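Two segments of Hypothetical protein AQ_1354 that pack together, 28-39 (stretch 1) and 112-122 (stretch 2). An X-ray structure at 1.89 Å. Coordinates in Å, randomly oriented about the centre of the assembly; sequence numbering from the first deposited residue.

Stretch 1 (28-39) WAELALSALGLN
Stretch 2 (112-122) LIVHGIVHLLG

Both stretches are the ends of helices that begin earlier in the chain: 28-35 and 112-120, at alpha phi/psi near -63/-43. Their N-to-C directions diverge by 43° (signed crossing -43°), with axes 10.0 Å apart at closest approach. Register is set by A29 CA to I113 CA at 6.8 Å and A32 CA to V114 CA at 6.7 Å; by L36 CA to V118 CA the gap is 9.3 Å. Each helix stops in a Schellman motif, with G37 at 75/18 and G122 at 96/21. In the first, G37 N bonds S34 O (3.0 Å) and L38 N bonds L33 O (3.1 Å); L38 then extends at -86/142.

No hydrogen bond crosses the contact; the side chains that meet are all apolar. I113, I117 and L121, spaced by four, point toward stretch 1, all with chi1 m and chi2 t. I113 CD1 meets the edge of the W28 ring at CE3, 3.8 Å (W28 chi1 m, chi2 -32°), while I113 CG2 lies 4.2 Å from A29 CA. Where the backbones run close, alanines pack against isoleucines: A32 points toward stretch 2, A32 CB 3.8 Å from I117 CD1, while A29 points sideways. Where they spread, leucines, mt, fill the gap: L36 CD1 reaches I117 CG2 at 3.6 Å and L121 CD1 at 3.7 Å. Beyond the turn, L38 CD1 touches L121 CD2 at 4.0 Å.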

# COMPACT_ATOMS: atom_id res chain seq x y z
N TRP A 28 -9.33 -2.11 5.46
CA TRP A 28 -8.75 -0.84 4.98
C TRP A 28 -8.54 -0.90 3.47
O TRP A 28 -8.89 0.04 2.75
CB TRP A 28 -7.40 -0.55 5.64
CG TRP A 28 -7.53 -0.21 7.08
CD1 TRP A 28 -8.56 0.41 7.68
CD2 TRP A 28 -6.59 -0.50 8.10
NE1 TRP A 28 -8.32 0.57 9.03
CE2 TRP A 28 -7.12 -0.01 9.32
CE3 TRP A 28 -5.35 -1.13 8.12
CZ2 TRP A 28 -6.45 -0.14 10.53
CZ3 TRP A 28 -4.68 -1.24 9.33
CH2 TRP A 28 -5.24 -0.75 10.51
N ALA A 29 -7.97 -2.01 3.01
CA ALA A 29 -7.72 -2.17 1.58
C ALA A 29 -9.04 -2.17 0.78
O ALA A 29 -9.12 -1.49 -0.26
CB ALA A 29 -6.91 -3.42 1.32
N GLU A 30 -10.05 -2.90 1.26
CA GLU A 30 -11.34 -2.93 0.58
C GLU A 30 -12.01 -1.55 0.59
O GLU A 30 -12.58 -1.11 -0.44
CB GLU A 30 -12.28 -3.99 1.18
CG GLU A 30 -11.78 -5.42 0.95
CD GLU A 30 -12.69 -6.46 1.57
OE1 GLU A 30 -13.39 -6.12 2.56
OE2 GLU A 30 -12.72 -7.61 1.07
N LEU A 31 -11.92 -0.84 1.72
CA LEU A 31 -12.50 0.48 1.79
C LEU A 31 -11.78 1.45 0.84
O LEU A 31 -12.42 2.31 0.26
CB LEU A 31 -12.47 1.04 3.20
CG LEU A 31 -13.43 0.38 4.18
CD1 LEU A 31 -13.13 0.88 5.60
CD2 LEU A 31 -14.92 0.58 3.78
N ALA A 32 -10.47 1.34 0.76
CA ALA A 32 -9.70 2.21 -0.16
C ALA A 32 -10.09 1.95 -1.62
O ALA A 32 -10.32 2.89 -2.39
CB ALA A 32 -8.19 1.96 0.02
N LEU A 33 -10.18 0.67 -2.00
CA LEU A 33 -10.57 0.33 -3.36
C LEU A 33 -11.96 0.85 -3.67
O LEU A 33 -12.20 1.40 -4.76
CB LEU A 33 -10.45 -1.19 -3.64
CG LEU A 33 -9.03 -1.76 -3.66
CD1 LEU A 33 -9.04 -3.30 -3.84
CD2 LEU A 33 -8.06 -1.11 -4.70
N SER A 34 -12.87 0.73 -2.70
CA SER A 34 -14.22 1.26 -2.86
C SER A 34 -14.25 2.79 -2.94
O SER A 34 -15.03 3.35 -3.71
CB SER A 34 -15.16 0.72 -1.76
OG SER A 34 -16.44 1.35 -1.82
N ALA A 35 -13.42 3.47 -2.17
CA ALA A 35 -13.42 4.94 -2.21
C ALA A 35 -12.88 5.36 -3.56
O ALA A 35 -13.23 6.41 -4.10
CB ALA A 35 -12.55 5.49 -1.11
N LEU A 36 -12.05 4.50 -4.15
CA LEU A 36 -11.49 4.79 -5.45
C LEU A 36 -12.43 4.40 -6.63
O LEU A 36 -12.09 4.60 -7.79
CB LEU A 36 -10.12 4.14 -5.58
CG LEU A 36 -9.03 4.80 -4.74
CD1 LEU A 36 -7.86 3.82 -4.48
CD2 LEU A 36 -8.50 6.05 -5.41
N GLY A 37 -13.58 3.81 -6.31
CA GLY A 37 -14.57 3.45 -7.32
C GLY A 37 -14.20 2.22 -8.14
O GLY A 37 -14.78 1.99 -9.19
N LEU A 38 -13.26 1.41 -7.65
CA LEU A 38 -12.79 0.25 -8.41
C LEU A 38 -13.68 -0.93 -8.15
O LEU A 38 -14.13 -1.12 -7.03
CB LEU A 38 -11.37 -0.12 -8.00
CG LEU A 38 -10.36 0.92 -8.51
CD1 LEU A 38 -9.02 0.78 -7.80
CD2 LEU A 38 -10.19 0.67 -10.02
N ASN A 39 -13.92 -1.72 -9.20
CA ASN A 39 -14.76 -2.90 -9.08
C ASN A 39 -14.09 -4.05 -9.83
O ASN A 39 -13.46 -3.85 -10.87
CB ASN A 39 -16.15 -2.62 -9.72
CG ASN A 39 -16.92 -1.47 -9.04
OD1 ASN A 39 -17.64 -1.67 -8.04
ND2 ASN A 39 -16.83 -0.25 -9.62
N LEU A 112 0.17 3.50 4.96
CA LEU A 112 1.06 2.91 4.00
C LEU A 112 0.28 2.10 2.97
O LEU A 112 0.68 2.03 1.81
CB LEU A 112 2.11 2.02 4.69
CG LEU A 112 3.19 2.82 5.43
CD1 LEU A 112 4.04 1.92 6.30
CD2 LEU A 112 4.12 3.64 4.47
N ILE A 113 -0.81 1.47 3.39
CA ILE A 113 -1.66 0.75 2.42
C ILE A 113 -2.22 1.71 1.40
O ILE A 113 -2.19 1.45 0.20
CB ILE A 113 -2.82 0.07 3.15
CG1 ILE A 113 -2.29 -1.16 3.88
CG2 ILE A 113 -3.93 -0.36 2.16
CD1 ILE A 113 -3.26 -1.70 4.94
N VAL A 114 -2.73 2.84 1.87
CA VAL A 114 -3.28 3.86 0.96
C VAL A 114 -2.17 4.38 0.06
O VAL A 114 -2.35 4.49 -1.17
CB VAL A 114 -3.94 5.00 1.76
CG1 VAL A 114 -4.45 6.15 0.85
CG2 VAL A 114 -5.12 4.39 2.57
N HIS A 115 -1.03 4.68 0.66
CA HIS A 115 0.08 5.21 -0.14
C HIS A 115 0.44 4.20 -1.24
O HIS A 115 0.62 4.57 -2.41
CB HIS A 115 1.28 5.47 0.77
CG HIS A 115 2.39 6.22 0.11
ND1 HIS A 115 2.44 7.60 0.08
CD2 HIS A 115 3.51 5.78 -0.52
CE1 HIS A 115 3.54 7.98 -0.54
NE2 HIS A 115 4.20 6.90 -0.92
N GLY A 116 0.52 2.92 -0.88
CA GLY A 116 0.87 1.88 -1.85
C GLY A 116 -0.15 1.73 -2.98
O GLY A 116 0.20 1.55 -4.15
N ILE A 117 -1.44 1.81 -2.62
CA ILE A 117 -2.49 1.65 -3.61
C ILE A 117 -2.44 2.78 -4.60
O ILE A 117 -2.58 2.56 -5.81
CB ILE A 117 -3.87 1.57 -2.95
CG1 ILE A 117 -3.97 0.24 -2.20
CG2 ILE A 117 -5.02 1.66 -4.01
CD1 ILE A 117 -5.21 0.11 -1.37
N VAL A 118 -2.26 4.00 -4.12
CA VAL A 118 -2.21 5.15 -5.03
C VAL A 118 -1.03 5.02 -6.01
O VAL A 118 -1.17 5.33 -7.21
CB VAL A 118 -2.13 6.50 -4.24
CG1 VAL A 118 -1.98 7.70 -5.23
CG2 VAL A 118 -3.39 6.64 -3.33
N HIS A 119 0.10 4.53 -5.53
CA HIS A 119 1.25 4.28 -6.40
C HIS A 119 0.86 3.25 -7.45
O HIS A 119 1.27 3.34 -8.61
CB HIS A 119 2.43 3.69 -5.63
CG HIS A 119 3.38 4.72 -5.13
ND1 HIS A 119 4.30 5.34 -5.93
CD2 HIS A 119 3.55 5.24 -3.88
CE1 HIS A 119 5.00 6.20 -5.21
NE2 HIS A 119 4.57 6.15 -3.96
N LEU A 120 0.11 2.25 -7.01
CA LEU A 120 -0.27 1.16 -7.92
C LEU A 120 -1.18 1.61 -9.04
O LEU A 120 -1.23 0.98 -10.10
CB LEU A 120 -1.02 0.06 -7.16
CG LEU A 120 -0.37 -1.23 -6.74
CD1 LEU A 120 -1.48 -2.23 -6.34
CD2 LEU A 120 0.46 -1.81 -7.86
N LEU A 121 -1.92 2.69 -8.80
CA LEU A 121 -2.80 3.24 -9.80
C LEU A 121 -2.03 4.13 -10.77
O LEU A 121 -2.61 4.75 -11.66
CB LEU A 121 -3.95 4.02 -9.17
CG LEU A 121 -4.83 3.09 -8.33
CD1 LEU A 121 -5.93 3.91 -7.69
CD2 LEU A 121 -5.41 1.93 -9.20
N GLY A 122 -0.71 4.22 -10.58
CA GLY A 122 0.10 4.95 -11.54
C GLY A 122 0.42 6.40 -11.22
O GLY A 122 0.78 7.16 -12.11